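Long-range contacts in extracellular ligand-binding receptor (Verminephrobacter eiseniae, PDB 4M88), which probably binds an amino acid outside the cytoplasmic membrane and delivers it to an ABC transporter, as a solute-binding protein of the leucine-binding family: residues 27-31 / 291-296; 254-260 / 284-290. One frame throughout, in Å; residues are numbered along the deposited sequence.

Contact 1 (27-31 / 291-296); sequences GIKAY and GYLSAR
This is a close, buried helix-helix packing between helix 18-37, the first helix of the chain, and helix 286-303, in one alpha/beta lobe of a periplasmic binding protein. Both segments are regular alpha-helix (phi/psi near -65/-42). Their axes approach to 7.1 Å and cross at -48°, and 376 Å² is buried in all. So short a separation is consistent with glycine on each side, as in glycine-mediated helix packing: the CA atoms of Gly27 and Tyr292 stand 4.2 Å apart, and Gly27 C lies 3.7 Å from Gly291 C. A CB on Gly27 would come 2.8 Å from Tyr292 N, a clash; one on Gly291 would be tight, 3.3 Å from Ile28 N. Backbone meets backbone here, with a CA-H...O contact of 3.3 Å from Tyr292 CA to Gly27 O. Beside the glycines, Ile28 (m, t) sets CG1 3.4 Å from Gly291 O and CG2 4.0 Å from Ala295 CB. One turn on, the Tyr31 ring (chi1 t, chi2 72°) receives Arg296 CA over one face, 3.6 Å from the centroid, a CH-pi contact, while Tyr31 CD2 lies 3.7 Å from Ala295 CB. The edge of Tyr31 points at the face of Tyr292 (chi1 t, chi2 90°) in a T-shaped pair, centroids 5.7 Å apart and planes at 85°. Tyr292 OH is hydrogen-bonded to Gln34 OE1, further along helix 18-37, and Arg296 forms salt bridges with Glu269 and Glu300. Helix 265-277 flanks the pair, with Ala30 on Met274 and Tyr292 on Ala273, whereas Ile28 and Ser294 pack on Ile76 of strand 74-76, in the five-stranded parallel sheet.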
loop_
_atom_site.group_PDB
_atom_site.type_symbol
_atom_site.label_atom_id
_atom_site.label_comp_id
_atom_site.label_asym_id
_atom_site.label_seq_id
_atom_site.Cartn_x
_atom_site.Cartn_y
_atom_site.Cartn_z
ATOM N N GLY A 27 -0.763 -11.876 5.472
ATOM C CA GLY A 27 0.524 -11.413 5.968
ATOM C C GLY A 27 0.471 -11.103 7.449
ATOM O O GLY A 27 1.407 -11.393 8.200
ATOM N N ILE A 28 -0.633 -10.507 7.883
ATOM C CA ILE A 28 -0.789 -10.195 9.299
ATOM C C ILE A 28 -0.820 -11.487 10.112
ATOM O O ILE A 28 -0.114 -11.611 11.115
ATOM C CB ILE A 28 -2.077 -9.383 9.548
ATOM C CG1 ILE A 28 -1.961 -7.987 8.929
ATOM C CG2 ILE A 28 -2.372 -9.263 11.038
ATOM C CD1 ILE A 28 -3.320 -7.253 8.854
ATOM N N LYS A 29 -1.613 -12.465 9.668
ATOM C CA LYS A 29 -1.714 -13.731 10.387
ATOM C C LYS A 29 -0.395 -14.473 10.405
ATOM O O LYS A 29 -0.044 -15.106 11.408
ATOM C CB LYS A 29 -2.772 -14.622 9.743
ATOM C CG LYS A 29 -4.181 -14.147 9.960
ATOM C CD LYS A 29 -5.125 -15.035 9.181
ATOM C CE LYS A 29 -6.552 -14.841 9.630
ATOM N NZ LYS A 29 -7.517 -15.438 8.675
ATOM N N ALA A 30 0.325 -14.411 9.287
ATOM C CA ALA A 30 1.635 -15.040 9.185
ATOM C C ALA A 30 2.575 -14.472 10.247
ATOM O O ALA A 30 3.260 -15.233 10.931
ATOM C CB ALA A 30 2.220 -14.869 7.788
ATOM N N TYR A 31 2.600 -13.154 10.411
ATOM C CA TYR A 31 3.444 -12.587 11.465
ATOM C C TYR A 31 2.982 -13.011 12.860
ATOM O O TYR A 31 3.802 -13.440 13.692
ATOM C CB TYR A 31 3.538 -11.062 11.411
ATOM C CG TYR A 31 4.279 -10.562 12.634
ATOM C CD1 TYR A 31 5.652 -10.752 12.754
ATOM C CD2 TYR A 31 3.599 -9.972 13.698
ATOM C CE1 TYR A 31 6.337 -10.337 13.892
ATOM C CE2 TYR A 31 4.276 -9.561 14.843
ATOM C CZ TYR A 31 5.641 -9.745 14.930
ATOM O OH TYR A 31 6.323 -9.322 16.054
ATOM N N GLY A 291 1.162 -6.543 4.954
ATOM C CA GLY A 291 0.421 -6.946 6.144
ATOM C C GLY A 291 1.378 -7.490 7.191
ATOM O O GLY A 291 1.268 -7.194 8.375
ATOM N N TYR A 292 2.344 -8.275 6.741
ATOM C CA TYR A 292 3.351 -8.824 7.638
ATOM C C TYR A 292 4.151 -7.708 8.324
ATOM O O TYR A 292 4.338 -7.725 9.541
ATOM C CB TYR A 292 4.255 -9.772 6.858
ATOM C CG TYR A 292 5.438 -10.304 7.643
ATOM C CD1 TYR A 292 5.334 -11.478 8.368
ATOM C CD2 TYR A 292 6.655 -9.618 7.661
ATOM C CE1 TYR A 292 6.416 -11.976 9.086
ATOM C CE2 TYR A 292 7.744 -10.101 8.378
ATOM C CZ TYR A 292 7.613 -11.272 9.095
ATOM O OH TYR A 292 8.682 -11.755 9.808
ATOM N N LEU A 293 4.611 -6.733 7.550
ATOM C CA LEU A 293 5.431 -5.651 8.114
ATOM C C LEU A 293 4.618 -4.711 9.001
ATOM O O LEU A 293 5.143 -4.147 9.973
ATOM C CB LEU A 293 6.134 -4.858 7.005
ATOM C CG LEU A 293 7.277 -5.616 6.324
ATOM C CD1 LEU A 293 7.824 -4.871 5.112
ATOM C CD2 LEU A 293 8.400 -5.908 7.312
ATOM N N SER A 294 3.343 -4.538 8.672
ATOM C CA SER A 294 2.501 -3.657 9.467
ATOM C C SER A 294 2.308 -4.281 10.841
ATOM O O SER A 294 2.434 -3.605 11.866
ATOM C CB SER A 294 1.166 -3.392 8.777
ATOM O OG SER A 294 1.362 -2.684 7.568
ATOM N N ALA A 295 2.017 -5.574 10.858
ATOM C CA ALA A 295 1.854 -6.305 12.110
ATOM C C ALA A 295 3.183 -6.399 12.853
ATOM O O ALA A 295 3.234 -6.233 14.072
ATOM C CB ALA A 295 1.270 -7.696 11.851
ATOM N N ARG A 296 4.269 -6.660 12.132
ATOM C CA ARG A 296 5.560 -6.784 12.788
ATOM C C ARG A 296 6.034 -5.472 13.427
ATOM O O ARG A 296 6.729 -5.479 14.438
ATOM C CB ARG A 296 6.618 -7.311 11.823
ATOM C CG ARG A 296 7.945 -7.556 12.510
ATOM C CD ARG A 296 8.827 -8.501 11.718
ATOM N NE ARG A 296 10.149 -8.588 12.321
ATOM C CZ ARG A 296 11.164 -9.254 11.785
ATOM N NH1 ARG A 296 10.991 -9.899 10.634
ATOM N NH2 ARG A 296 12.344 -9.263 12.397
#

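Contact 2 (254-260 / 284-290). With GOL (glycerol), chain D.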
loop_
_atom_site.group_PDB
_atom_site.type_symbol
_atom_site.label_atom_id
_atom_site.label_comp_id
_atom_site.label_asym_id
_atom_site.label_seq_id
_atom_site.Cartn_x
_atom_site.Cartn_y
_atom_site.Cartn_z
ATOM N N GLN A 254 7.710 0.172 -5.808
ATOM C CA GLN A 254 7.541 -0.682 -4.632
ATOM C C GLN A 254 7.840 0.086 -3.364
ATOM O O GLN A 254 8.798 0.853 -3.313
ATOM C CB GLN A 254 8.469 -1.891 -4.708
ATOM C CG GLN A 254 8.287 -2.746 -5.950
ATOM C CD GLN A 254 7.021 -3.590 -5.929
ATOM O OE1 GLN A 254 6.002 -3.217 -5.332
ATOM N NE2 GLN A 254 7.080 -4.739 -6.592
ATOM N N ALA A 255 7.022 -0.124 -2.332
ATOM C CA ALA A 255 7.234 0.534 -1.047
ATOM C C ALA A 255 7.973 -0.392 -0.091
ATOM O O ALA A 255 8.339 0.010 1.017
ATOM C CB ALA A 255 5.897 0.960 -0.432
ATOM N N PHE A 256 8.202 -1.623 -0.531
ATOM C CA PHE A 256 8.825 -2.635 0.317
ATOM C C PHE A 256 9.768 -3.455 -0.545
ATOM O O PHE A 256 9.619 -3.459 -1.776
ATOM C CB PHE A 256 7.740 -3.555 0.890
ATOM C CG PHE A 256 6.710 -2.840 1.701
ATOM C CD1 PHE A 256 7.010 -2.406 2.985
ATOM C CD2 PHE A 256 5.443 -2.585 1.182
ATOM C CE1 PHE A 256 6.065 -1.741 3.750
ATOM C CE2 PHE A 256 4.493 -1.918 1.939
ATOM C CZ PHE A 256 4.806 -1.497 3.229
ATOM N N PRO A 257 10.727 -4.166 0.085
ATOM C CA PRO A 257 11.575 -5.092 -0.683
ATOM C C PRO A 257 10.709 -6.126 -1.384
ATOM O O PRO A 257 9.564 -6.351 -0.990
ATOM C CB PRO A 257 12.429 -5.769 0.398
ATOM C CG PRO A 257 12.475 -4.766 1.527
ATOM C CD PRO A 257 11.106 -4.121 1.513
ATOM N N ASP A 258 11.232 -6.739 -2.435
ATOM C CA ASP A 258 10.420 -7.669 -3.195
ATOM C C ASP A 258 10.046 -8.865 -2.325
ATOM O O ASP A 258 10.907 -9.434 -1.660
ATOM C CB ASP A 258 11.168 -8.138 -4.444
ATOM C CG ASP A 258 10.270 -8.916 -5.382
ATOM O OD1 ASP A 258 10.073 -10.121 -5.118
ATOM O OD2 ASP A 258 9.747 -8.313 -6.353
ATOM N N PRO A 259 8.751 -9.244 -2.332
ATOM C CA PRO A 259 8.249 -10.332 -1.480
ATOM C C PRO A 259 8.767 -11.705 -1.903
ATOM O O PRO A 259 8.676 -12.658 -1.128
ATOM C CB PRO A 259 6.728 -10.249 -1.653
ATOM C CG PRO A 259 6.521 -9.558 -2.977
ATOM C CD PRO A 259 7.669 -8.578 -3.083
ATOM N N ASN A 260 9.319 -11.800 -3.108
ATOM C CA ASN A 260 9.792 -13.081 -3.604
ATOM C C ASN A 260 11.308 -13.218 -3.730
ATOM O O ASN A 260 11.807 -14.268 -4.133
ATOM C CB ASN A 260 9.111 -13.407 -4.939
ATOM C CG ASN A 260 7.627 -13.642 -4.772
ATOM O OD1 ASN A 260 7.222 -14.607 -4.123
ATOM N ND2 ASN A 260 6.806 -12.753 -5.340
ATOM N N TYR A 284 4.444 -15.089 -3.517
ATOM C CA TYR A 284 3.876 -14.084 -2.602
ATOM C C TYR A 284 3.605 -12.743 -3.269
ATOM O O TYR A 284 4.110 -12.473 -4.355
ATOM C CB TYR A 284 4.782 -13.889 -1.390
ATOM C CG TYR A 284 5.079 -15.201 -0.719
ATOM C CD1 TYR A 284 4.051 -16.071 -0.383
ATOM C CD2 TYR A 284 6.382 -15.597 -0.475
ATOM C CE1 TYR A 284 4.310 -17.297 0.202
ATOM C CE2 TYR A 284 6.657 -16.812 0.109
ATOM C CZ TYR A 284 5.618 -17.659 0.444
ATOM O OH TYR A 284 5.891 -18.874 1.029
ATOM N N THR A 285 2.795 -11.908 -2.615
ATOM C CA THR A 285 2.483 -10.578 -3.138
ATOM C C THR A 285 2.948 -9.467 -2.196
ATOM O O THR A 285 3.262 -9.708 -1.020
ATOM C CB THR A 285 0.978 -10.379 -3.357
ATOM O OG1 THR A 285 0.322 -10.248 -2.087
ATOM C CG2 THR A 285 0.389 -11.548 -4.108
ATOM N N GLU A 286 2.955 -8.245 -2.722
ATOM C CA GLU A 286 3.321 -7.063 -1.958
ATOM C C GLU A 286 2.329 -6.799 -0.821
ATOM O O GLU A 286 2.705 -6.299 0.237
ATOM C CB GLU A 286 3.385 -5.852 -2.893
ATOM C CG GLU A 286 4.494 -5.934 -3.960
ATOM C CD GLU A 286 4.105 -6.751 -5.189
ATOM O OE1 GLU A 286 3.035 -7.405 -5.181
ATOM O OE2 GLU A 286 4.879 -6.726 -6.173
ATOM N N PHE A 287 1.061 -7.135 -1.025
ATOM C CA PHE A 287 0.087 -6.941 0.050
ATOM C C PHE A 287 0.298 -7.900 1.220
ATOM O O PHE A 287 0.102 -7.524 2.372
ATOM C CB PHE A 287 -1.344 -7.016 -0.470
ATOM C CG PHE A 287 -1.778 -5.763 -1.175
ATOM C CD1 PHE A 287 -1.524 -4.519 -0.604
ATOM C CD2 PHE A 287 -2.379 -5.821 -2.418
ATOM C CE1 PHE A 287 -1.893 -3.343 -1.260
ATOM C CE2 PHE A 287 -2.756 -4.656 -3.075
ATOM C CZ PHE A 287 -2.513 -3.416 -2.492
ATOM N N GLN A 288 0.691 -9.134 0.933
ATOM C CA GLN A 288 1.063 -10.052 2.012
ATOM C C GLN A 288 2.235 -9.482 2.800
ATOM O O GLN A 288 2.233 -9.498 4.024
ATOM C CB GLN A 288 1.415 -11.432 1.448
ATOM C CG GLN A 288 0.177 -12.157 0.929
ATOM C CD GLN A 288 0.494 -13.335 0.056
ATOM O OE1 GLN A 288 1.612 -13.470 -0.430
ATOM N NE2 GLN A 288 -0.499 -14.203 -0.159
ATOM N N LEU A 289 3.239 -8.970 2.101
ATOM C CA LEU A 289 4.410 -8.438 2.790
ATOM C C LEU A 289 4.049 -7.189 3.578
ATOM O O LEU A 289 4.544 -6.984 4.680
ATOM C CB LEU A 289 5.557 -8.168 1.806
ATOM C CG LEU A 289 6.813 -7.537 2.409
ATOM C CD1 LEU A 289 7.358 -8.392 3.540
ATOM C CD2 LEU A 289 7.872 -7.381 1.328
ATOM N N GLU A 290 3.167 -6.361 3.021
ATOM C CA GLU A 290 2.716 -5.155 3.711
ATOM C C GLU A 290 1.991 -5.505 5.000
ATOM O O GLU A 290 2.176 -4.839 6.024
ATOM C CB GLU A 290 1.788 -4.333 2.809
ATOM C CG GLU A 290 1.377 -3.001 3.414
ATOM C CD GLU A 290 1.085 -1.937 2.363
ATOM O OE1 GLU A 290 0.925 -2.283 1.162
ATOM O OE2 GLU A 290 1.030 -0.743 2.734
HETATM C C1 GOL D . 6.932 -9.171 -7.194
HETATM O O1 GOL D . 7.653 -10.309 -6.777
HETATM C C2 GOL D . 5.473 -9.533 -7.480
HETATM O O2 GOL D . 4.877 -8.414 -8.108
HETATM C C3 GOL D . 5.385 -10.753 -8.404
HETATM O O3 GOL D . 4.029 -11.062 -8.678
#
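Asn260 (chi1 m, chi2 -65°) turns its amide onto the backbone of Tyr284 and pairs with it twice: Tyr284 N donates to Asn260 OD1 at 2.9 Å, and Asn260 ND2 donates to Tyr284 O, also at 2.9 Å. Asp258, with chi1 t, folds back so that its OD1 accepts from Asn260 N at 2.7 Å, an Asx turn that shapes the loop around Pro259. The Pro259 ring lies against the start of the helix, with CB 3.6 Å from Thr285 O and 4.2 Å from Leu289 CB. Thr285 is the N-cap of helix 286-303, and its p rotamer brings OG1 within 3.2 Å of Gln288 N; Gln288 OE1 accepts in return from Thr285 N at 2.9 Å, completing a capping box. The loop leaves strand 250-254 of the seven-stranded mixed sheet and packs on the start of a helix that lies beside the five-stranded parallel one, consistent with an interlobe crossing of the periplasmic-binding-protein fold. Leu289 (t, p) pushes CD2 to 3.0 Å from Pro257 O and 3.9 Å from Phe256 CB. Phe256 (m, -76°) offers a ring face to Glu290 CA, and its CE2 is 3.4 Å from Glu290 CD; the Glu290 carboxylate forms a salt bridge with Arg122 and a hydrogen bond with Asn102. Gln254 (m, m) curls so that NE2 donates to OE2 of Glu286 (m, p) at 3.0 Å. A glycerol, probably from the crystallisation liquor, sits alongside: its O2 donates to Glu286 OE2 at 2.6 Å, and its O1 accepts from Asn260 ND2 at 3.0 Å.

Helix 286-303 serves both contacts, its first turns in contact 2 and the next ones in contact 1, with centres about 11 Å apart. The two meet directly where Leu293 CD1 lies 3.4 Å from Phe256 CD1. Each is mostly buried, but contact 2 reaches the surface at Asn260 and contact 1 has no exposed residue touching. The chemistry differs accordingly: helix against helix in contact 1 relies on glycines, aromatic rings and carbon packing, whereas loop against helix start in contact 2 adds three hydrogen bonds and buries 522 Å² in all, against 376 Å². In sequence, the segments lie 24 positions apart in contact 2 and 260 in contact 1.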